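PDB 3JYG: uncharacterized protein from Wolinella succinogenes, which is of unknown function but belongs to the 6-pyruvoyl tetrahydropterin synthase family and carries a zinc ion held by three histidines. Local coordinates for residues L66-L77 with W147-I156. Sequence-based numbering, arbitrary orientation.
Sequences LNWFKRFIDEVL and WLLELLRSRI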
loop_
_atom_site.group_PDB
_atom_site.type_symbol
_atom_site.label_atom_id
_atom_site.label_comp_id
_atom_site.label_asym_id
_atom_site.label_seq_id
_atom_site.Cartn_x
_atom_site.Cartn_y
_atom_site.Cartn_z
ATOM N N LEU A 66 1.488 -10.593 -17.398
ATOM C CA LEU A 66 0.899 -9.260 -17.550
ATOM C C LEU A 66 1.752 -8.404 -18.515
ATOM O O LEU A 66 1.502 -7.190 -18.701
ATOM C CB LEU A 66 0.704 -8.583 -16.181
ATOM C CG LEU A 66 -0.519 -9.065 -15.348
ATOM C CD1 LEU A 66 -0.523 -8.513 -13.915
ATOM C CD2 LEU A 66 -1.885 -8.765 -16.076
ATOM N N ASN A 67 2.737 -9.053 -19.153
ATOM C CA ASN A 67 3.588 -8.372 -20.159
ATOM C C ASN A 67 2.799 -7.730 -21.310
ATOM O O ASN A 67 3.109 -6.640 -21.737
ATOM C CB ASN A 67 4.703 -9.302 -20.703
ATOM C CG ASN A 67 5.828 -9.550 -19.688
ATOM O OD1 ASN A 67 5.944 -8.876 -18.641
ATOM N ND2 ASN A 67 6.661 -10.539 -19.991
ATOM N N TRP A 68 1.786 -8.419 -21.813
ATOM C CA TRP A 68 0.896 -7.850 -22.839
ATOM C C TRP A 68 0.206 -6.567 -22.355
ATOM O O TRP A 68 -0.184 -5.702 -23.166
ATOM C CB TRP A 68 -0.186 -8.848 -23.268
ATOM C CG TRP A 68 -1.140 -9.103 -22.151
ATOM C CD1 TRP A 68 -0.963 -9.985 -21.127
ATOM C CD2 TRP A 68 -2.381 -8.426 -21.889
ATOM N NE1 TRP A 68 -2.010 -9.909 -20.249
ATOM C CE2 TRP A 68 -2.901 -8.969 -20.692
ATOM C CE3 TRP A 68 -3.095 -7.415 -22.539
ATOM C CZ2 TRP A 68 -4.121 -8.551 -20.138
ATOM C CZ3 TRP A 68 -4.290 -6.987 -21.981
ATOM C CH2 TRP A 68 -4.791 -7.564 -20.785
ATOM N N PHE A 69 0.005 -6.478 -21.045
ATOM C CA PHE A 69 -0.689 -5.333 -20.490
ATOM C C PHE A 69 0.317 -4.207 -20.332
ATOM O O PHE A 69 -0.016 -3.059 -20.598
ATOM C CB PHE A 69 -1.354 -5.683 -19.163
ATOM C CG PHE A 69 -2.051 -4.515 -18.506
ATOM C CD1 PHE A 69 -3.287 -4.085 -18.962
ATOM C CD2 PHE A 69 -1.494 -3.887 -17.400
ATOM C CE1 PHE A 69 -3.939 -3.049 -18.358
ATOM C CE2 PHE A 69 -2.144 -2.847 -16.773
ATOM C CZ PHE A 69 -3.373 -2.416 -17.252
ATOM N N LYS A 70 1.555 -4.559 -19.941
ATOM C CA LYS A 70 2.686 -3.643 -19.953
ATOM C C LYS A 70 2.846 -2.990 -21.328
ATOM O O LYS A 70 2.997 -1.783 -21.432
ATOM C CB LYS A 70 3.998 -4.366 -19.588
ATOM C CG LYS A 70 5.110 -3.403 -19.241
ATOM C CD LYS A 70 6.319 -4.065 -18.528
ATOM C CE LYS A 70 7.154 -2.983 -17.829
ATOM N NZ LYS A 70 7.723 -2.021 -18.810
ATOM N N ARG A 71 2.797 -3.807 -22.376
ATOM C CA ARG A 71 2.988 -3.336 -23.737
ATOM C C ARG A 71 1.906 -2.327 -24.098
ATOM O O ARG A 71 2.203 -1.280 -24.647
ATOM C CB ARG A 71 2.984 -4.504 -24.716
ATOM C CG ARG A 71 3.738 -4.191 -26.035
ATOM C CD ARG A 71 3.818 -5.437 -26.938
ATOM N NE ARG A 71 2.483 -6.003 -27.047
ATOM C CZ ARG A 71 2.161 -7.142 -27.656
ATOM N NH1 ARG A 71 3.083 -7.884 -28.267
ATOM N NH2 ARG A 71 0.893 -7.532 -27.646
ATOM N N PHE A 72 0.665 -2.664 -23.792
ATOM C CA PHE A 72 -0.458 -1.748 -23.932
ATOM C C PHE A 72 -0.266 -0.364 -23.256
ATOM O O PHE A 72 -0.366 0.666 -23.916
ATOM C CB PHE A 72 -1.760 -2.411 -23.465
ATOM C CG PHE A 72 -2.934 -1.478 -23.501
ATOM C CD1 PHE A 72 -3.565 -1.182 -24.713
ATOM C CD2 PHE A 72 -3.367 -0.831 -22.351
ATOM C CE1 PHE A 72 -4.644 -0.297 -24.773
ATOM C CE2 PHE A 72 -4.448 0.080 -22.414
ATOM C CZ PHE A 72 -5.083 0.337 -23.634
ATOM N N ILE A 73 0.063 -0.338 -21.980
ATOM C CA ILE A 73 0.370 0.912 -21.296
ATOM C C ILE A 73 1.495 1.672 -22.019
ATOM O O ILE A 73 1.379 2.887 -22.238
ATOM C CB ILE A 73 0.777 0.652 -19.802
ATOM C CG1 ILE A 73 -0.385 0.029 -18.995
ATOM C CG2 ILE A 73 1.319 1.927 -19.111
ATOM C CD1 ILE A 73 -1.635 0.838 -18.913
ATOM N N ASP A 74 2.567 0.955 -22.368
ATOM C CA ASP A 74 3.784 1.546 -22.963
ATOM C C ASP A 74 3.498 2.089 -24.384
ATOM O O ASP A 74 3.930 3.203 -24.755
ATOM C CB ASP A 74 4.931 0.508 -23.005
ATOM C CG ASP A 74 5.584 0.236 -21.614
ATOM O OD1 ASP A 74 5.221 0.874 -20.582
ATOM O OD2 ASP A 74 6.470 -0.669 -21.546
ATOM N N GLU A 75 2.756 1.306 -25.173
ATOM C CA GLU A 75 2.562 1.600 -26.587
ATOM C C GLU A 75 1.387 2.505 -26.857
ATOM O O GLU A 75 1.392 3.243 -27.868
ATOM C CB GLU A 75 2.515 0.317 -27.435
ATOM C CG GLU A 75 3.925 -0.297 -27.477
ATOM C CD GLU A 75 4.053 -1.573 -28.244
ATOM O OE1 GLU A 75 3.086 -1.987 -28.901
ATOM O OE2 GLU A 75 5.158 -2.184 -28.181
ATOM N N VAL A 76 0.390 2.464 -25.958
ATOM C CA VAL A 76 -0.852 3.215 -26.171
ATOM C C VAL A 76 -1.017 4.484 -25.330
ATOM O O VAL A 76 -1.422 5.521 -25.883
ATOM C CB VAL A 76 -2.127 2.316 -26.067
ATOM C CG1 VAL A 76 -3.420 3.176 -26.217
ATOM C CG2 VAL A 76 -2.037 1.157 -27.141
ATOM N N LEU A 77 -0.713 4.399 -24.027
ATOM C CA LEU A 77 -0.971 5.494 -23.090
ATOM C C LEU A 77 0.230 6.355 -22.724
ATOM O O LEU A 77 0.057 7.523 -22.435
ATOM C CB LEU A 77 -1.636 4.975 -21.806
ATOM C CG LEU A 77 -2.880 4.093 -22.003
ATOM C CD1 LEU A 77 -3.364 3.634 -20.642
ATOM C CD2 LEU A 77 -3.994 4.884 -22.690
ATOM N N TRP A 147 -11.844 1.450 -16.478
ATOM C CA TRP A 147 -11.627 1.112 -17.854
ATOM C C TRP A 147 -10.574 -0.009 -17.952
ATOM O O TRP A 147 -10.740 -1.029 -18.655
ATOM C CB TRP A 147 -11.108 2.390 -18.564
ATOM C CG TRP A 147 -10.786 2.161 -19.989
ATOM C CD1 TRP A 147 -11.569 1.512 -20.928
ATOM C CD2 TRP A 147 -9.583 2.546 -20.656
ATOM N NE1 TRP A 147 -10.882 1.452 -22.150
ATOM C CE2 TRP A 147 -9.673 2.087 -22.001
ATOM C CE3 TRP A 147 -8.438 3.250 -20.254
ATOM C CZ2 TRP A 147 -8.681 2.338 -22.936
ATOM C CZ3 TRP A 147 -7.427 3.476 -21.185
ATOM C CH2 TRP A 147 -7.559 3.016 -22.513
ATOM N N LEU A 148 -9.488 0.144 -17.183
ATOM C CA LEU A 148 -8.426 -0.867 -17.242
ATOM C C LEU A 148 -8.863 -2.156 -16.567
ATOM O O LEU A 148 -8.510 -3.252 -17.023
ATOM C CB LEU A 148 -7.107 -0.322 -16.647
ATOM C CG LEU A 148 -6.508 0.907 -17.336
ATOM C CD1 LEU A 148 -5.366 1.479 -16.486
ATOM C CD2 LEU A 148 -6.032 0.624 -18.772
ATOM N N LEU A 149 -9.624 -2.048 -15.478
ATOM C CA LEU A 149 -10.303 -3.227 -14.934
ATOM C C LEU A 149 -11.153 -3.965 -16.012
ATOM O O LEU A 149 -11.030 -5.198 -16.177
ATOM C CB LEU A 149 -11.162 -2.861 -13.688
ATOM C CG LEU A 149 -11.940 -4.018 -13.052
ATOM C CD1 LEU A 149 -11.062 -5.138 -12.538
ATOM C CD2 LEU A 149 -12.803 -3.472 -11.909
ATOM N N GLU A 150 -11.979 -3.229 -16.771
ATOM C CA GLU A 150 -12.779 -3.891 -17.823
ATOM C C GLU A 150 -11.889 -4.594 -18.821
ATOM O O GLU A 150 -12.162 -5.732 -19.239
ATOM C CB GLU A 150 -13.631 -2.914 -18.623
ATOM C CG GLU A 150 -14.659 -2.210 -17.857
ATOM C CD GLU A 150 -15.780 -1.674 -18.776
ATOM O OE1 GLU A 150 -15.478 -1.164 -19.883
ATOM O OE2 GLU A 150 -16.957 -1.773 -18.387
ATOM N N LEU A 151 -10.825 -3.902 -19.227
ATOM C CA LEU A 151 -9.927 -4.426 -20.211
ATOM C C LEU A 151 -9.296 -5.767 -19.714
ATOM O O LEU A 151 -9.255 -6.776 -20.434
ATOM C CB LEU A 151 -8.871 -3.352 -20.528
ATOM C CG LEU A 151 -7.718 -3.724 -21.460
ATOM C CD1 LEU A 151 -8.306 -4.347 -22.733
ATOM C CD2 LEU A 151 -6.966 -2.453 -21.799
ATOM N N LEU A 152 -8.841 -5.771 -18.463
ATOM C CA LEU A 152 -8.187 -6.934 -17.879
ATOM C C LEU A 152 -9.198 -8.040 -17.674
ATOM O O LEU A 152 -8.923 -9.186 -17.999
ATOM C CB LEU A 152 -7.505 -6.577 -16.548
ATOM C CG LEU A 152 -6.267 -5.676 -16.676
ATOM C CD1 LEU A 152 -6.069 -4.872 -15.415
ATOM C CD2 LEU A 152 -5.019 -6.533 -16.969
ATOM N N ARG A 153 -10.371 -7.720 -17.149
ATOM C CA ARG A 153 -11.371 -8.802 -16.974
ATOM C C ARG A 153 -11.668 -9.546 -18.261
ATOM O O ARG A 153 -11.848 -10.764 -18.233
ATOM C CB ARG A 153 -12.676 -8.323 -16.338
ATOM C CG ARG A 153 -12.540 -7.997 -14.851
ATOM C CD ARG A 153 -13.771 -7.248 -14.374
ATOM N NE ARG A 153 -14.914 -8.157 -14.279
ATOM C CZ ARG A 153 -16.179 -7.800 -14.019
ATOM N NH1 ARG A 153 -16.546 -6.508 -13.839
ATOM N NH2 ARG A 153 -17.093 -8.756 -13.979
ATOM N N SER A 154 -11.678 -8.838 -19.390
ATOM C CA SER A 154 -12.118 -9.450 -20.654
ATOM C C SER A 154 -11.050 -10.303 -21.290
ATOM O O SER A 154 -11.359 -11.129 -22.160
ATOM C CB SER A 154 -12.605 -8.381 -21.642
ATOM O OG SER A 154 -11.519 -7.633 -22.140
ATOM N N ARG A 155 -9.804 -10.109 -20.858
ATOM C CA ARG A 155 -8.624 -10.820 -21.406
ATOM C C ARG A 155 -8.024 -11.960 -20.536
ATOM O O ARG A 155 -7.454 -12.889 -21.093
ATOM C CB ARG A 155 -7.486 -9.820 -21.719
ATOM C CG ARG A 155 -7.843 -8.687 -22.679
ATOM C CD ARG A 155 -8.162 -9.201 -24.076
ATOM N NE ARG A 155 -7.525 -8.380 -25.116
ATOM C CZ ARG A 155 -7.967 -7.188 -25.534
ATOM N NH1 ARG A 155 -9.057 -6.637 -24.998
ATOM N NH2 ARG A 155 -7.312 -6.544 -26.491
ATOM N N ILE A 156 -8.099 -11.902 -19.200
ATOM C CA ILE A 156 -7.301 -12.849 -18.376
ATOM C C ILE A 156 -7.863 -14.267 -18.144
ATOM O O ILE A 156 -7.179 -15.137 -17.578
ATOM C CB ILE A 156 -6.835 -12.263 -16.959
ATOM C CG1 ILE A 156 -8.032 -11.783 -16.140
ATOM C CG2 ILE A 156 -5.752 -11.182 -17.116
ATOM C CD1 ILE A 156 -8.849 -12.892 -15.503
#
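Leu152 and Leu151 each lay a CD2 methyl over a phenyl face of the facing helix. In the first of these CH-pi contacts Leu152 CD2 sits 3.9 Å from the centroid of the Phe69 ring, with Ile73 CG1 of the same helix as Phe69 above the opposite face, displaced toward the rim. In the second, Leu151 CD2 stands 3.9 Å from the Phe72 centroid, 23° off the ring normal. In Phe69 and Phe72, CG anti to the backbone N and beside the carbonyl carbon sends each ring out toward helix 147-155, where its face meets the leucine methyl. The two helices run roughly antiparallel, their axes 12.0 Å apart at an angle of 144°, and pack on one side of the sheet of the T-fold (tunnelling fold) of this family, where Leu66, Phe69, Leu148 and Leu152 also touch strand 40-52. Trp147 CH2 comes in at the edge of the Phe72 ring, 3.8 Å from CZ; the pair is oblique, planes 66° apart. Leu77 CD2 lies at the indole edge, 4.0 Å from Trp147 CZ3. Trp68 CH2 rests 3.6 Å from Arg155 CB, and its ring also meets Leu152 CD2 and Phe28 of a neighbouring subunit. The bent Arg155 chain brings NH2 to a salt bridge with Glu108 OE2, and the backbone O of Glu108 accepts the Trp147 NE1-H.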